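Local coordinates for protein serine racemase (Enterococcus faecalis, PDB 4ECL) that belongs to the alanine racemase family, joining an N-terminal TIM-type barrel to a C-terminal beta domain in a two-chain assembly, at residues V37-V49 with N358-R372. Sequence-based numbering, arbitrary orientation.
Sequences VKAEAYGHGMYEV and NELLSRMGHRLNIIR. With SO4 (sulfate ion), chain G.
A39 opens the contact by setting its methyl CB against S362 CB, 4.0 Å away. S362 turns its OG back to N358 O, which also receives S362 N from the opposite face of its carbonyl plane. A39 to Y42 all have positive phi, a left-handed helical turn, and the axis of 38-42 crosses the end of helix 358-362 nearly at right angles (97°). Y42 lies alongside N358, pointing the same way, ring and amide planes 51° apart, with CE2 4.0 Å from N358 OD1. Its OH gives a 2.9 Å hydrogen bond to O3 of a sulfate also bonded by S204, G221 and V222, while the N358 amide nitrogen bonds S229. G43, with positive phi just after the turn, brings the backbones together: its CA-H points at L361 O (3.1 Å, 154° at the hydrogen). H44 keeps CG beside its own backbone N, and ND1 makes weak bonds to the carbonyls of A41 and Y42; its CE1 meets L361 CD1 at 3.5 Å, and the ring stacks on Y225. I370 CD1 presses tightly on G45 CA (3.5 Å) at the N-cap of helix 46-55. Y47 CE2 lies at the edge of the R372 guanidinium, 3.7 Å from NH2. E48 bends at chi2, bringing CD against I370 CG2, 3.9 Å away; R372 crosses its CG, but the charged ends stay apart, and R372 is poorly ordered. Here the barrel, just after strand 32-36, meets the C-terminal beta domain, and the sulfate beside Y42 is consistent with the cofactor-phosphate site of fold-type III pyridoxal phosphate enzymes, the alanine racemase fold.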
ATOM      1  N   VAL A  37      -7.044   0.770 -15.971  1.00 19.54           N
ATOM      2  CA  VAL A  37      -7.670   0.626 -14.651  1.00 20.77           C
ATOM      3  C   VAL A  37      -6.919  -0.338 -13.720  1.00 23.56           C
ATOM      4  O   VAL A  37      -7.481  -0.851 -12.755  1.00 25.07           O
ATOM      5  CB  VAL A  37      -9.160   0.213 -14.773  1.00 18.28           C
ATOM      6  CG1 VAL A  37      -9.977   1.358 -15.384  1.00 24.07           C
ATOM      7  CG2 VAL A  37      -9.323  -1.054 -15.611  1.00 12.68           C
ATOM      8  N   LYS A  38      -5.646  -0.575 -14.025  1.00 21.76           N
ATOM      9  CA  LYS A  38      -4.795  -1.440 -13.212  1.00 21.66           C
ATOM     10  C   LYS A  38      -4.562  -0.834 -11.824  1.00 20.01           C
ATOM     11  O   LYS A  38      -4.774   0.363 -11.627  1.00 19.63           O
ATOM     12  CB  LYS A  38      -3.454  -1.652 -13.906  1.00 17.92           C
ATOM     13  CG  LYS A  38      -2.744  -0.376 -14.244  1.00 20.94           C
ATOM     14  CD  LYS A  38      -1.457  -0.618 -15.013  1.00 29.27           C
ATOM     15  CE  LYS A  38      -0.664   0.671 -15.133  1.00 37.70           C
ATOM     16  NZ  LYS A  38       0.670   0.479 -15.759  1.00 46.56           N
ATOM     17  N   ALA A  39      -4.108  -1.664 -10.885  1.00 19.12           N
ATOM     18  CA  ALA A  39      -3.903  -1.279  -9.480  1.00 19.88           C
ATOM     19  C   ALA A  39      -5.097  -0.592  -8.853  1.00 17.50           C
ATOM     20  O   ALA A  39      -4.976   0.537  -8.381  1.00 20.19           O
ATOM     21  CB  ALA A  39      -2.699  -0.397  -9.335  1.00 23.83           C
ATOM     22  N   GLU A  40      -6.235  -1.279  -8.834  1.00 20.40           N
ATOM     23  CA  GLU A  40      -7.462  -0.722  -8.295  1.00 24.48           C
ATOM     24  C   GLU A  40      -7.794   0.622  -8.926  1.00 22.47           C
ATOM     25  O   GLU A  40      -8.186   1.560  -8.219  1.00 22.41           O
ATOM     26  CB  GLU A  40      -7.366  -0.577  -6.778  1.00 30.46           C
ATOM     27  CG  GLU A  40      -7.492  -1.899  -6.059  1.00 36.51           C
ATOM     28  CD  GLU A  40      -8.855  -2.520  -6.264  1.00 40.88           C
ATOM     29  OE1 GLU A  40      -9.840  -1.760  -6.436  1.00 31.79           O
ATOM     30  OE2 GLU A  40      -8.939  -3.766  -6.267  1.00 48.51           O
ATOM     31  N   ALA A  41      -7.622   0.697 -10.246  1.00 21.25           N
ATOM     32  CA  ALA A  41      -7.822   1.932 -11.007  1.00 22.92           C
ATOM     33  C   ALA A  41      -7.032   3.070 -10.378  1.00 24.83           C
ATOM     34  O   ALA A  41      -7.604   4.089  -9.966  1.00 22.32           O
ATOM     35  CB  ALA A  41      -9.301   2.286 -11.104  1.00 23.42           C
ATOM     36  N   TYR A  42      -5.720   2.865 -10.281  1.00 17.44           N
ATOM     37  CA  TYR A  42      -4.817   3.835  -9.676  1.00 19.45           C
ATOM     38  C   TYR A  42      -5.323   4.250  -8.302  1.00 23.87           C
ATOM     39  O   TYR A  42      -5.253   5.431  -7.930  1.00 22.69           O
ATOM     40  CB  TYR A  42      -4.664   5.061 -10.565  1.00 23.88           C
ATOM     41  CG  TYR A  42      -3.793   4.868 -11.790  1.00 22.55           C
ATOM     42  CD1 TYR A  42      -3.960   3.775 -12.633  1.00 24.64           C
ATOM     43  CD2 TYR A  42      -2.831   5.808 -12.125  1.00 29.35           C
ATOM     44  CE1 TYR A  42      -3.158   3.604 -13.770  1.00 26.65           C
ATOM     45  CE2 TYR A  42      -2.035   5.661 -13.267  1.00 34.60           C
ATOM     46  CZ  TYR A  42      -2.197   4.554 -14.081  1.00 30.46           C
ATOM     47  OH  TYR A  42      -1.406   4.418 -15.204  1.00 26.53           O
ATOM     48  N   GLY A  43      -5.868   3.278  -7.571  1.00 25.80           N
ATOM     49  CA  GLY A  43      -6.303   3.482  -6.198  1.00 26.89           C
ATOM     50  C   GLY A  43      -7.727   3.994  -6.051  1.00 25.75           C
ATOM     51  O   GLY A  43      -8.243   4.085  -4.945  1.00 25.33           O
ATOM     52  N   HIS A  44      -8.372   4.306  -7.169  1.00 23.85           N
ATOM     53  CA  HIS A  44      -9.704   4.901  -7.153  1.00 18.28           C
ATOM     54  C   HIS A  44     -10.798   3.877  -6.886  1.00 23.20           C
ATOM     55  O   HIS A  44     -11.954   4.236  -6.665  1.00 31.92           O
ATOM     56  CB  HIS A  44      -9.977   5.598  -8.490  1.00 16.08           C
ATOM     57  CG  HIS A  44      -9.162   6.834  -8.694  1.00 19.00           C
ATOM     58  ND1 HIS A  44      -7.796   6.802  -8.850  1.00 18.48           N
ATOM     59  CD2 HIS A  44      -9.520   8.139  -8.750  1.00 18.73           C
ATOM     60  CE1 HIS A  44      -7.343   8.035  -8.990  1.00 16.80           C
ATOM     61  NE2 HIS A  44      -8.368   8.864  -8.934  1.00 20.10           N
ATOM     62  N   GLY A  45     -10.439   2.603  -6.913  1.00 21.41           N
ATOM     63  CA  GLY A  45     -11.432   1.550  -6.800  1.00 21.16           C
ATOM     64  C   GLY A  45     -11.795   1.012  -8.169  1.00 22.82           C
ATOM     65  O   GLY A  45     -12.492   1.666  -8.936  1.00 20.21           O
HETATM   66  N   MSE A  46     -11.328  -0.193  -8.480  1.00 21.57           N
HETATM   67  CA  MSE A  46     -11.535  -0.743  -9.809  1.00 20.80           C
HETATM   68  C   MSE A  46     -13.000  -1.046 -10.090  1.00 20.42           C
HETATM   69  O   MSE A  46     -13.478  -0.831 -11.204  1.00 18.80           O
HETATM   70  CB  MSE A  46     -10.673  -1.991 -10.048  1.00 24.03           C
HETATM   71  CG  MSE A  46     -10.366  -2.211 -11.529  1.00 17.09           C
HETATM   72 SE   MSE A  46      -9.340  -3.814 -11.884  0.70 35.16          SE
HETATM   73  CE  MSE A  46      -7.780  -3.437 -10.779  1.00 55.70           C
ATOM     74  N   TYR A  47     -13.717  -1.530  -9.082  1.00 21.37           N
ATOM     75  CA  TYR A  47     -15.130  -1.858  -9.262  1.00 26.61           C
ATOM     76  C   TYR A  47     -15.938  -0.596  -9.553  1.00 30.54           C
ATOM     77  O   TYR A  47     -16.704  -0.530 -10.518  1.00 31.07           O
ATOM     78  CB  TYR A  47     -15.686  -2.570  -8.027  1.00 32.65           C
ATOM     79  CG  TYR A  47     -17.168  -2.872  -8.125  1.00 40.93           C
ATOM     80  CD1 TYR A  47     -17.643  -3.796  -9.041  1.00 40.43           C
ATOM     81  CD2 TYR A  47     -18.090  -2.236  -7.302  1.00 49.36           C
ATOM     82  CE1 TYR A  47     -18.989  -4.083  -9.146  1.00 48.24           C
ATOM     83  CE2 TYR A  47     -19.448  -2.516  -7.400  1.00 54.16           C
ATOM     84  CZ  TYR A  47     -19.891  -3.441  -8.328  1.00 55.44           C
ATOM     85  OH  TYR A  47     -21.233  -3.735  -8.443  1.00 58.02           O
ATOM     86  N   GLU A  48     -15.737   0.412  -8.717  1.00 30.63           N
ATOM     87  CA  GLU A  48     -16.485   1.651  -8.829  1.00 29.21           C
ATOM     88  C   GLU A  48     -16.194   2.321 -10.159  1.00 29.25           C
ATOM     89  O   GLU A  48     -17.110   2.678 -10.891  1.00 30.33           O
ATOM     90  CB  GLU A  48     -16.154   2.592  -7.665  1.00 30.86           C
ATOM     91  CG  GLU A  48     -16.717   2.137  -6.312  1.00 41.15           C
ATOM     92  CD  GLU A  48     -15.874   1.053  -5.625  1.00 49.92           C
ATOM     93  OE1 GLU A  48     -14.732   0.784  -6.066  1.00 47.39           O
ATOM     94  OE2 GLU A  48     -16.364   0.469  -4.635  1.00 55.26           O
ATOM     95  N   VAL A  49     -14.916   2.468 -10.480  1.00 23.35           N
ATOM     96  CA  VAL A  49     -14.530   3.230 -11.652  1.00 19.25           C
ATOM     97  C   VAL A  49     -14.911   2.557 -12.966  1.00 24.84           C
ATOM     98  O   VAL A  49     -15.530   3.177 -13.835  1.00 21.98           O
ATOM     99  CB  VAL A  49     -13.036   3.557 -11.630  1.00 20.74           C
ATOM    100  CG1 VAL A  49     -12.565   4.034 -13.007  1.00 25.28           C
ATOM    101  CG2 VAL A  49     -12.762   4.593 -10.574  1.00 24.51           C
ATOM    102  N   ASN A 358       1.309   8.790  -9.397  1.00 22.70           N
ATOM    103  CA  ASN A 358       1.016   7.412  -9.767  1.00 24.46           C
ATOM    104  C   ASN A 358       1.212   6.509  -8.556  1.00 18.86           C
ATOM    105  O   ASN A 358       0.413   5.613  -8.293  1.00 17.46           O
ATOM    106  CB  ASN A 358       1.925   6.937 -10.930  1.00 24.85           C
ATOM    107  CG  ASN A 358       1.815   7.813 -12.181  1.00 32.74           C
ATOM    108  OD1 ASN A 358       1.622   7.304 -13.296  1.00 31.09           O
ATOM    109  ND2 ASN A 358       1.950   9.131 -12.008  1.00 32.04           N
ATOM    110  N   GLU A 359       2.284   6.757  -7.819  1.00 20.17           N
ATOM    111  CA  GLU A 359       2.619   5.910  -6.674  1.00 21.23           C
ATOM    112  C   GLU A 359       1.734   6.219  -5.462  1.00 24.07           C
ATOM    113  O   GLU A 359       1.259   5.306  -4.780  1.00 24.77           O
ATOM    114  CB  GLU A 359       4.101   6.041  -6.299  1.00 22.86           C
ATOM    115  CG  GLU A 359       4.469   5.243  -5.046  1.00 23.41           C
ATOM    116  CD  GLU A 359       5.867   5.525  -4.521  1.00 27.72           C
ATOM    117  OE1 GLU A 359       6.477   6.551  -4.899  1.00 26.54           O
ATOM    118  OE2 GLU A 359       6.353   4.710  -3.709  1.00 37.87           O
ATOM    119  N   LEU A 360       1.513   7.504  -5.195  1.00 25.65           N
ATOM    120  CA  LEU A 360       0.669   7.910  -4.069  1.00 22.99           C
ATOM    121  C   LEU A 360      -0.716   7.293  -4.199  1.00 17.08           C
ATOM    122  O   LEU A 360      -1.234   6.699  -3.257  1.00 19.24           O
ATOM    123  CB  LEU A 360       0.543   9.432  -4.012  1.00 23.51           C
ATOM    124  CG  LEU A 360      -0.338   9.985  -2.881  1.00 26.06           C
ATOM    125  CD1 LEU A 360       0.312   9.737  -1.517  1.00 21.80           C
ATOM    126  CD2 LEU A 360      -0.642  11.474  -3.090  1.00 19.98           C
ATOM    127  N   LEU A 361      -1.279   7.389  -5.394  1.00 19.42           N
ATOM    128  CA  LEU A 361      -2.652   6.968  -5.636  1.00 22.90           C
ATOM    129  C   LEU A 361      -2.813   5.470  -5.751  1.00 22.62           C
ATOM    130  O   LEU A 361      -3.721   4.896  -5.148  1.00 19.95           O
ATOM    131  CB  LEU A 361      -3.212   7.645  -6.891  1.00 28.80           C
ATOM    132  CG  LEU A 361      -3.424   9.159  -6.814  1.00 31.64           C
ATOM    133  CD1 LEU A 361      -4.376   9.606  -7.910  1.00 40.04           C
ATOM    134  CD2 LEU A 361      -3.936   9.601  -5.447  1.00 36.98           C
ATOM    135  N   SER A 362      -1.941   4.830  -6.532  1.00 28.23           N
ATOM    136  CA  SER A 362      -2.025   3.385  -6.713  1.00 25.98           C
ATOM    137  C   SER A 362      -1.758   2.652  -5.406  1.00 24.91           C
ATOM    138  O   SER A 362      -2.173   1.505  -5.246  1.00 32.32           O
ATOM    139  CB  SER A 362      -1.074   2.889  -7.813  1.00 34.00           C
ATOM    140  OG  SER A 362       0.281   2.960  -7.410  1.00 28.39           O
ATOM    141  N   ARG A 363      -1.074   3.306  -4.469  1.00 18.79           N
ATOM    142  CA  ARG A 363      -0.789   2.666  -3.175  1.00 21.80           C
ATOM    143  C   ARG A 363      -1.736   3.082  -2.050  1.00 28.24           C
ATOM    144  O   ARG A 363      -1.397   2.969  -0.867  1.00 27.19           O
ATOM    145  CB  ARG A 363       0.669   2.896  -2.749  1.00 23.14           C
ATOM    146  CG  ARG A 363       1.705   2.329  -3.734  1.00 26.70           C
ATOM    147  CD  ARG A 363       3.131   2.546  -3.235  1.00 25.87           C
ATOM    148  NE  ARG A 363       3.357   1.908  -1.940  1.00 27.79           N
ATOM    149  CZ  ARG A 363       4.423   2.125  -1.174  1.00 28.62           C
ATOM    150  NH1 ARG A 363       5.367   2.978  -1.568  1.00 24.20           N
ATOM    151  NH2 ARG A 363       4.543   1.489  -0.011  1.00 29.06           N
HETATM  152  N   MSE A 364      -2.923   3.566  -2.406  1.00 29.78           N
HETATM  153  CA  MSE A 364      -3.943   3.833  -1.396  1.00 21.00           C
HETATM  154  C   MSE A 364      -4.288   2.495  -0.761  1.00 24.05           C
HETATM  155  O   MSE A 364      -4.422   1.487  -1.463  1.00 25.08           O
HETATM  156  CB  MSE A 364      -5.171   4.472  -2.036  1.00 24.66           C
HETATM  157  CG  MSE A 364      -4.998   5.957  -2.371  1.00 21.00           C
HETATM  158 SE   MSE A 364      -4.926   7.063  -0.752  0.74 31.45          SE
HETATM  159  CE  MSE A 364      -3.078   7.653  -0.728  1.00 31.28           C
ATOM    160  N   GLY A 365      -4.403   2.474   0.563  1.00 16.75           N
ATOM    161  CA  GLY A 365      -4.543   1.222   1.289  1.00 18.25           C
ATOM    162  C   GLY A 365      -5.876   0.544   1.037  1.00 24.67           C
ATOM    163  O   GLY A 365      -6.902   1.203   0.874  1.00 24.50           O
ATOM    164  N   HIS A 366      -5.862  -0.783   1.011  1.00 22.02           N
ATOM    165  CA  HIS A 366      -7.070  -1.570   0.781  1.00 28.96           C
ATOM    166  C   HIS A 366      -8.101  -1.404   1.891  1.00 34.47           C
ATOM    167  O   HIS A 366      -9.281  -1.686   1.683  1.00 37.06           O
ATOM    168  CB  HIS A 366      -6.726  -3.060   0.624  1.00 36.57           C
ATOM    169  CG  HIS A 366      -7.900  -3.910   0.255  1.00 42.10           C
ATOM    170  ND1 HIS A 366      -8.433  -4.856   1.104  1.00 44.50           N
ATOM    171  CD2 HIS A 366      -8.664  -3.937  -0.863  1.00 43.53           C
ATOM    172  CE1 HIS A 366      -9.467  -5.436   0.521  1.00 44.77           C
ATOM    173  NE2 HIS A 366      -9.630  -4.896  -0.673  1.00 44.09           N
ATOM    174  N   ARG A 367      -7.651  -0.961   3.067  1.00 33.55           N
ATOM    175  CA  ARG A 367      -8.518  -0.784   4.237  1.00 30.71           C
ATOM    176  C   ARG A 367      -9.478   0.405   4.095  1.00 37.79           C
ATOM    177  O   ARG A 367     -10.526   0.447   4.747  1.00 42.37           O
ATOM    178  CB  ARG A 367      -7.659  -0.633   5.509  1.00 32.12           C
ATOM    179  CG  ARG A 367      -8.404  -0.688   6.833  1.00 28.05           C
ATOM    180  CD  ARG A 367      -7.448  -0.924   8.032  1.00 35.43           C
ATOM    181  NE  ARG A 367      -6.480   0.162   8.201  1.00 29.85           N
ATOM    182  CZ  ARG A 367      -5.508   0.175   9.110  1.00 25.84           C
ATOM    183  NH1 ARG A 367      -5.367  -0.840   9.958  1.00 28.37           N
ATOM    184  NH2 ARG A 367      -4.680   1.213   9.179  1.00 22.26           N
ATOM    185  N   LEU A 368      -9.123   1.369   3.248  1.00 30.54           N
ATOM    186  CA  LEU A 368      -9.939   2.576   3.057  1.00 22.95           C
ATOM    187  C   LEU A 368     -11.261   2.237   2.397  1.00 25.16           C
ATOM    188  O   LEU A 368     -11.285   1.523   1.401  1.00 31.51           O
ATOM    189  CB  LEU A 368      -9.193   3.580   2.174  1.00 26.01           C
ATOM    190  CG  LEU A 368      -7.950   4.249   2.762  1.00 24.40           C
ATOM    191  CD1 LEU A 368      -7.217   5.069   1.708  1.00 24.68           C
ATOM    192  CD2 LEU A 368      -8.366   5.120   3.939  1.00 22.41           C
ATOM    193  N   ASN A 369     -12.366   2.772   2.917  1.00 25.34           N
ATOM    194  CA  ASN A 369     -13.647   2.571   2.255  1.00 31.54           C
ATOM    195  C   ASN A 369     -13.751   3.484   1.042  1.00 32.07           C
ATOM    196  O   ASN A 369     -13.151   4.552   1.012  1.00 33.85           O
ATOM    197  CB  ASN A 369     -14.815   2.785   3.214  1.00 31.50           C
ATOM    198  CG  ASN A 369     -14.910   1.686   4.262  1.00 43.04           C
ATOM    199  OD1 ASN A 369     -14.667   1.914   5.453  1.00 44.14           O
ATOM    200  ND2 ASN A 369     -15.256   0.480   3.818  1.00 45.57           N
ATOM    201  N   ILE A 370     -14.494   3.054   0.031  1.00 30.87           N
ATOM    202  CA  ILE A 370     -14.634   3.860  -1.182  1.00 31.81           C
ATOM    203  C   ILE A 370     -16.077   4.275  -1.424  1.00 28.48           C
ATOM    204  O   ILE A 370     -16.972   3.433  -1.492  1.00 28.70           O
ATOM    205  CB  ILE A 370     -14.073   3.138  -2.421  1.00 31.01           C
ATOM    206  CG1 ILE A 370     -12.599   2.796  -2.192  1.00 30.68           C
ATOM    207  CG2 ILE A 370     -14.249   3.999  -3.650  1.00 30.96           C
ATOM    208  CD1 ILE A 370     -11.879   2.328  -3.426  1.00 28.55           C
ATOM    209  N   ILE A 371     -16.294   5.581  -1.533  1.00 30.15           N
ATOM    210  CA  ILE A 371     -17.629   6.129  -1.727  1.00 35.23           C
ATOM    211  C   ILE A 371     -17.738   6.975  -3.004  1.00 31.79           C
ATOM    212  O   ILE A 371     -16.899   7.842  -3.261  1.00 27.37           O
ATOM    213  CB  ILE A 371     -18.064   6.970  -0.504  1.00 40.35           C
ATOM    214  CG1 ILE A 371     -18.524   6.058   0.633  1.00 41.85           C
ATOM    215  CG2 ILE A 371     -19.190   7.905  -0.855  1.00 43.14           C
ATOM    216  CD1 ILE A 371     -17.423   5.656   1.573  1.00 44.39           C
ATOM    217  N   ARG A 372     -18.777   6.718  -3.796  1.00 35.22           N
ATOM    218  CA  ARG A 372     -19.046   7.501  -5.008  1.00 45.37           C
ATOM    219  C   ARG A 372     -19.652   8.850  -4.659  1.00 50.32           C
ATOM    220  O   ARG A 372     -20.454   8.946  -3.741  1.00 53.53           O
ATOM    221  CB  ARG A 372     -20.013   6.762  -5.941  1.00 49.41           C
ATOM    222  CG  ARG A 372     -19.591   5.352  -6.294  1.00 61.54           C
ATOM    223  CD  ARG A 372     -20.567   4.692  -7.259  1.00 70.18           C
ATOM    224  NE  ARG A 372     -20.199   3.300  -7.503  1.00 76.17           N
ATOM    225  CZ  ARG A 372     -20.828   2.255  -6.972  1.00 78.73           C
ATOM    226  NH1 ARG A 372     -21.881   2.438  -6.180  1.00 78.96           N
ATOM    227  NH2 ARG A 372     -20.413   1.024  -7.246  1.00 76.98           N
TER
HETATM  228  S   SO4 G 403      -0.275   6.997 -17.684  0.91 29.94           S
HETATM  229  O1  SO4 G 403       0.078   5.618 -18.039  0.91 26.34           O
HETATM  230  O2  SO4 G 403      -1.342   7.463 -18.570  0.91 23.07           O
HETATM  231  O3  SO4 G 403      -0.733   7.001 -16.297  0.91 35.19           O
HETATM  232  O4  SO4 G 403       0.904   7.848 -17.800  0.91 31.25           O